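Local structure of substrate binding periplasmic protein (Ralstonia solanacearum, 3LOP) at residues Val291-Ala303 with Val312-Val324. The protein binds leucine and probably delivers it to a membrane transporter for uptake. Residues are numbered along the deposited sequence; the frame is centred on the assembly and turned at random.
Sequences VAAKVLAEAIRRA and VRHALTELRDYDV. With NI (nickel (II) ion), chain H.
The E298 chain leaves the helix with CG anti to the backbone N (chi1 174°) and then bends at chi2, which lays its methylenes and carboxylate over one face of the Y322 ring. CG sits above the ring centre, 3.5 Å from the centroid, in a CH-pi contact. The carboxylate is stacked on the ring, their planes 14° apart. R301 grips this carboxylate side-on through NE and NH2. R302 NE reaches E298 OE2 at 2.8 Å on the anti side, in an almost straight bond. OE2 therefore takes two arginine donors, which should hold the carboxylate in place and probably favour its charged form. L319 CD2 sits against one face of the R302 guanidinium, toward its rim, 3.5 Å from R302 CZ. Waters link R302 NH1 to the backbone at A315 O and R320 N.

K294 is fully extended. Its chain runs alongside V324 in the opposite direction, with CD tight against V324 CG1 at 3.4 Å. K294 NZ then donates to V324 O at 2.9 Å and forms a salt bridge with E267. V295 spreads its two methyls, CG1 to L319 CD1 and CG2 to V324 CG2.

The two helices come closest at A299 and A315, two small residues. A299 O is 3.3 Å from A315 CB, and L316 CD2 packs on A299 CB at 3.5 Å. The axes of 291-303 and 312-317 approach to 8.0 Å, at 114° between their directions. V312 closes the far end against L296, I300 and A303. Nearby, E318 binds a nickel ion through both carboxylate oxygens, along with three waters.

The contact is structural packing in the lobe built on the five-stranded parallel sheet. It joins helix 284-303 to the following helix and to the 322-323/329-331 hairpin with its G1 beta bulge at D321 and Y322, within the two-lobed fold of periplasmic binding proteins.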
loop_
_atom_site.group_PDB
_atom_site.type_symbol
_atom_site.label_atom_id
_atom_site.label_comp_id
_atom_site.label_asym_id
_atom_site.label_seq_id
_atom_site.Cartn_x
_atom_site.Cartn_y
_atom_site.Cartn_z
ATOM N N VAL A 291 -8.953 -5.224 -3.692
ATOM C CA VAL A 291 -9.598 -3.994 -4.149
ATOM C C VAL A 291 -9.040 -3.507 -5.484
ATOM O O VAL A 291 -9.798 -3.121 -6.376
ATOM C CB VAL A 291 -9.457 -2.878 -3.080
ATOM C CG1 VAL A 291 -9.856 -1.529 -3.656
ATOM C CG2 VAL A 291 -10.343 -3.201 -1.881
ATOM N N ALA A 292 -7.720 -3.523 -5.627
ATOM C CA ALA A 292 -7.107 -3.078 -6.872
ATOM C C ALA A 292 -7.574 -3.961 -8.022
ATOM O O ALA A 292 -7.924 -3.469 -9.099
ATOM C CB ALA A 292 -5.592 -3.118 -6.757
ATOM N N ALA A 293 -7.591 -5.269 -7.785
ATOM C CA ALA A 293 -8.022 -6.212 -8.809
ATOM C C ALA A 293 -9.477 -5.977 -9.206
ATOM O O ALA A 293 -9.818 -6.041 -10.384
ATOM C CB ALA A 293 -7.837 -7.645 -8.317
ATOM N N LYS A 294 -10.332 -5.695 -8.224
ATOM C CA LYS A 294 -11.743 -5.462 -8.510
ATOM C C LYS A 294 -11.940 -4.181 -9.319
ATOM O O LYS A 294 -12.769 -4.135 -10.225
ATOM C CB LYS A 294 -12.557 -5.402 -7.213
ATOM C CG LYS A 294 -14.058 -5.370 -7.462
ATOM C CD LYS A 294 -14.854 -5.588 -6.188
ATOM C CE LYS A 294 -16.343 -5.646 -6.495
ATOM N NZ LYS A 294 -17.147 -5.880 -5.263
ATOM N N VAL A 295 -11.182 -3.138 -8.989
ATOM C CA VAL A 295 -11.277 -1.879 -9.721
ATOM C C VAL A 295 -10.864 -2.111 -11.175
ATOM O O VAL A 295 -11.518 -1.636 -12.105
ATOM C CB VAL A 295 -10.367 -0.801 -9.093
ATOM C CG1 VAL A 295 -10.232 0.392 -10.031
ATOM C CG2 VAL A 295 -10.951 -0.349 -7.764
ATOM N N LEU A 296 -9.770 -2.844 -11.368
ATOM C CA LEU A 296 -9.296 -3.140 -12.713
ATOM C C LEU A 296 -10.322 -3.991 -13.459
ATOM O O LEU A 296 -10.585 -3.764 -14.636
ATOM C CB LEU A 296 -7.950 -3.872 -12.652
ATOM C CG LEU A 296 -7.376 -4.369 -13.983
ATOM C CD1 LEU A 296 -7.238 -3.215 -14.978
ATOM C CD2 LEU A 296 -6.021 -5.015 -13.724
ATOM N N ALA A 297 -10.905 -4.965 -12.767
ATOM C CA ALA A 297 -11.898 -5.837 -13.384
ATOM C C ALA A 297 -13.094 -5.049 -13.917
ATOM O O ALA A 297 -13.612 -5.359 -14.986
ATOM C CB ALA A 297 -12.366 -6.892 -12.383
ATOM N N GLU A 298 -13.531 -4.036 -13.172
ATOM C CA GLU A 298 -14.659 -3.215 -13.599
ATOM C C GLU A 298 -14.290 -2.459 -14.873
ATOM O O GLU A 298 -15.105 -2.322 -15.784
ATOM C CB GLU A 298 -15.044 -2.231 -12.490
ATOM C CG GLU A 298 -16.127 -1.214 -12.858
ATOM C CD GLU A 298 -17.450 -1.842 -13.282
ATOM O OE1 GLU A 298 -17.693 -3.031 -12.987
ATOM O OE2 GLU A 298 -18.259 -1.126 -13.906
ATOM N N ALA A 299 -13.055 -1.970 -14.938
ATOM C CA ALA A 299 -12.607 -1.251 -16.122
ATOM C C ALA A 299 -12.564 -2.208 -17.308
ATOM O O ALA A 299 -12.969 -1.855 -18.412
ATOM C CB ALA A 299 -11.230 -0.642 -15.882
ATOM N N ILE A 300 -12.075 -3.424 -17.080
ATOM C CA ILE A 300 -12.004 -4.406 -18.153
ATOM C C ILE A 300 -13.412 -4.737 -18.643
ATOM O O ILE A 300 -13.646 -4.874 -19.844
ATOM C CB ILE A 300 -11.292 -5.694 -17.682
ATOM C CG1 ILE A 300 -9.832 -5.372 -17.343
ATOM C CG2 ILE A 300 -11.357 -6.757 -18.775
ATOM C CD1 ILE A 300 -9.043 -6.543 -16.787
ATOM N N ARG A 301 -14.349 -4.850 -17.708
ATOM C CA ARG A 301 -15.734 -5.152 -18.049
ATOM C C ARG A 301 -16.311 -4.058 -18.943
ATOM O O ARG A 301 -16.966 -4.345 -19.945
ATOM C CB ARG A 301 -16.578 -5.271 -16.777
ATOM C CG ARG A 301 -18.004 -5.748 -17.033
ATOM C CD ARG A 301 -18.841 -5.715 -15.763
ATOM N NE ARG A 301 -19.151 -4.349 -15.351
ATOM C CZ ARG A 301 -19.950 -3.527 -16.027
ATOM N NH1 ARG A 301 -20.525 -3.934 -17.152
ATOM N NH2 ARG A 301 -20.171 -2.297 -15.583
ATOM N N ARG A 302 -16.062 -2.805 -18.576
ATOM C CA ARG A 302 -16.561 -1.671 -19.345
ATOM C C ARG A 302 -15.890 -1.541 -20.708
ATOM O O ARG A 302 -16.461 -0.958 -21.633
ATOM C CB ARG A 302 -16.362 -0.373 -18.558
ATOM C CG ARG A 302 -17.138 -0.309 -17.255
ATOM C CD ARG A 302 -16.969 1.052 -16.606
ATOM N NE ARG A 302 -17.675 1.152 -15.334
ATOM C CZ ARG A 302 -17.941 2.299 -14.715
ATOM N NH1 ARG A 302 -17.560 3.451 -15.254
ATOM N NH2 ARG A 302 -18.590 2.296 -13.559
ATOM N N ALA A 303 -14.684 -2.086 -20.832
ATOM C CA ALA A 303 -13.939 -2.013 -22.084
ATOM C C ALA A 303 -14.549 -2.865 -23.192
ATOM O O ALA A 303 -14.216 -2.691 -24.366
ATOM C CB ALA A 303 -12.490 -2.414 -21.851
ATOM N N VAL A 312 -8.918 -0.509 -22.129
ATOM C CA VAL A 312 -8.915 -0.636 -20.681
ATOM C C VAL A 312 -8.444 0.678 -20.055
ATOM O O VAL A 312 -8.993 1.131 -19.054
ATOM C CB VAL A 312 -8.012 -1.812 -20.234
ATOM C CG1 VAL A 312 -7.858 -1.820 -18.722
ATOM C CG2 VAL A 312 -8.623 -3.126 -20.703
ATOM N N ARG A 313 -7.430 1.298 -20.652
ATOM C CA ARG A 313 -6.922 2.571 -20.146
ATOM C C ARG A 313 -8.054 3.597 -20.200
ATOM O O ARG A 313 -8.310 4.324 -19.242
ATOM C CB ARG A 313 -5.759 3.059 -21.015
ATOM C CG ARG A 313 -5.130 4.360 -20.540
ATOM C CD ARG A 313 -4.316 5.010 -21.649
ATOM N NE ARG A 313 -5.178 5.444 -22.745
ATOM C CZ ARG A 313 -6.066 6.431 -22.652
ATOM N NH1 ARG A 313 -6.210 7.094 -21.512
ATOM N NH2 ARG A 313 -6.818 6.749 -23.696
ATOM N N HIS A 314 -8.733 3.634 -21.338
ATOM C CA HIS A 314 -9.836 4.554 -21.557
ATOM C C HIS A 314 -10.910 4.360 -20.488
ATOM O O HIS A 314 -11.380 5.322 -19.880
ATOM C CB HIS A 314 -10.412 4.301 -22.950
ATOM C CG HIS A 314 -11.372 5.347 -23.411
ATOM N ND1 HIS A 314 -12.603 5.540 -22.824
ATOM C CD2 HIS A 314 -11.289 6.249 -24.417
ATOM C CE1 HIS A 314 -13.236 6.514 -23.450
ATOM N NE2 HIS A 314 -12.461 6.963 -24.421
ATOM N N ALA A 315 -11.279 3.105 -20.249
ATOM C CA ALA A 315 -12.296 2.781 -19.258
ATOM C C ALA A 315 -11.882 3.249 -17.864
ATOM O O ALA A 315 -12.695 3.772 -17.106
ATOM C CB ALA A 315 -12.557 1.277 -19.256
ATOM N N LEU A 316 -10.610 3.064 -17.531
ATOM C CA LEU A 316 -10.109 3.477 -16.229
ATOM C C LEU A 316 -10.268 4.979 -16.013
ATOM O O LEU A 316 -10.709 5.417 -14.953
ATOM C CB LEU A 316 -8.633 3.089 -16.086
ATOM C CG LEU A 316 -8.344 1.605 -15.856
ATOM C CD1 LEU A 316 -6.879 1.318 -16.124
ATOM C CD2 LEU A 316 -8.720 1.229 -14.427
ATOM N N THR A 317 -9.922 5.765 -17.028
ATOM C CA THR A 317 -10.016 7.214 -16.915
ATOM C C THR A 317 -11.449 7.708 -16.761
ATOM O O THR A 317 -11.669 8.872 -16.438
ATOM C CB THR A 317 -9.393 7.920 -18.140
ATOM O OG1 THR A 317 -10.197 7.680 -19.301
ATOM C CG2 THR A 317 -7.990 7.408 -18.390
ATOM N N GLU A 318 -12.422 6.833 -16.982
ATOM C CA GLU A 318 -13.812 7.256 -16.869
ATOM C C GLU A 318 -14.583 6.663 -15.695
ATOM O O GLU A 318 -15.796 6.841 -15.594
ATOM C CB GLU A 318 -14.537 6.986 -18.188
ATOM C CG GLU A 318 -13.808 7.604 -19.370
ATOM C CD GLU A 318 -14.586 7.539 -20.661
ATOM O OE1 GLU A 318 -15.086 6.450 -21.013
ATOM O OE2 GLU A 318 -14.680 8.587 -21.334
ATOM N N LEU A 319 -13.888 5.959 -14.805
ATOM C CA LEU A 319 -14.545 5.406 -13.626
ATOM C C LEU A 319 -14.884 6.598 -12.733
ATOM O O LEU A 319 -13.985 7.295 -12.259
ATOM C CB LEU A 319 -13.613 4.446 -12.871
ATOM C CG LEU A 319 -13.285 3.099 -13.523
ATOM C CD1 LEU A 319 -12.428 2.285 -12.565
ATOM C CD2 LEU A 319 -14.566 2.341 -13.853
ATOM N N ARG A 320 -16.175 6.837 -12.517
ATOM C CA ARG A 320 -16.621 7.958 -11.689
ATOM C C ARG A 320 -17.415 7.443 -10.497
ATOM O O ARG A 320 -18.609 7.164 -10.604
ATOM C CB ARG A 320 -17.490 8.915 -12.519
ATOM C CG ARG A 320 -17.898 10.213 -11.804
ATOM C CD ARG A 320 -16.678 11.003 -11.369
ATOM N NE ARG A 320 -16.916 12.445 -11.254
ATOM C CZ ARG A 320 -17.620 13.036 -10.294
ATOM N NH1 ARG A 320 -18.185 12.321 -9.330
ATOM N NH2 ARG A 320 -17.739 14.356 -10.286
ATOM N N ASP A 321 -16.733 7.313 -9.367
ATOM C CA ASP A 321 -17.333 6.834 -8.128
ATOM C C ASP A 321 -17.807 5.386 -8.191
ATOM O O ASP A 321 -18.880 5.049 -7.685
ATOM C CB ASP A 321 -18.493 7.742 -7.709
ATOM C CG ASP A 321 -18.093 9.201 -7.637
ATOM O OD1 ASP A 321 -17.079 9.513 -6.976
ATOM O OD2 ASP A 321 -18.796 10.037 -8.239
ATOM N N TYR A 322 -17.009 4.527 -8.815
ATOM C CA TYR A 322 -17.356 3.114 -8.881
ATOM C C TYR A 322 -17.226 2.573 -7.457
ATOM O O TYR A 322 -16.181 2.729 -6.821
ATOM C CB TYR A 322 -16.405 2.371 -9.824
ATOM C CG TYR A 322 -16.466 0.873 -9.666
ATOM C CD1 TYR A 322 -17.657 0.176 -9.872
ATOM C CD2 TYR A 322 -15.342 0.157 -9.263
ATOM C CE1 TYR A 322 -17.723 -1.201 -9.674
ATOM C CE2 TYR A 322 -15.397 -1.214 -9.063
ATOM C CZ TYR A 322 -16.588 -1.888 -9.267
ATOM O OH TYR A 322 -16.636 -3.247 -9.051
ATOM N N ASP A 323 -18.288 1.938 -6.968
ATOM C CA ASP A 323 -18.333 1.391 -5.610
ATOM C C ASP A 323 -17.834 -0.053 -5.563
ATOM O O ASP A 323 -18.476 -0.954 -6.102
ATOM C CB ASP A 323 -19.778 1.441 -5.097
ATOM C CG ASP A 323 -19.880 1.318 -3.585
ATOM O OD1 ASP A 323 -18.981 0.724 -2.955
ATOM O OD2 ASP A 323 -20.883 1.811 -3.025
ATOM N N VAL A 324 -16.695 -0.267 -4.911
ATOM C CA VAL A 324 -16.119 -1.601 -4.778
ATOM C C VAL A 324 -16.884 -2.349 -3.684
ATOM O O VAL A 324 -16.803 -3.577 -3.567
ATOM C CB VAL A 324 -14.623 -1.506 -4.400
ATOM C CG1 VAL A 324 -14.034 -2.888 -4.225
ATOM C CG2 VAL A 324 -13.867 -0.744 -5.480
HETATM NI NI NI H . -15.257 7.411 -23.096
HETATM O O HOH W 1 -19.116 -3.620 -5.915
HETATM O O HOH W 2 -15.166 -5.953 -10.645
HETATM O O HOH W 3 -18.578 5.825 -13.981
HETATM O O HOH W 4 -15.428 3.684 -17.296
HETATM O O HOH W 5 -16.195 5.566 -23.989
HETATM O O HOH W 6 -15.135 9.158 -24.585
HETATM O O HOH W 7 -17.185 8.447 -22.345
#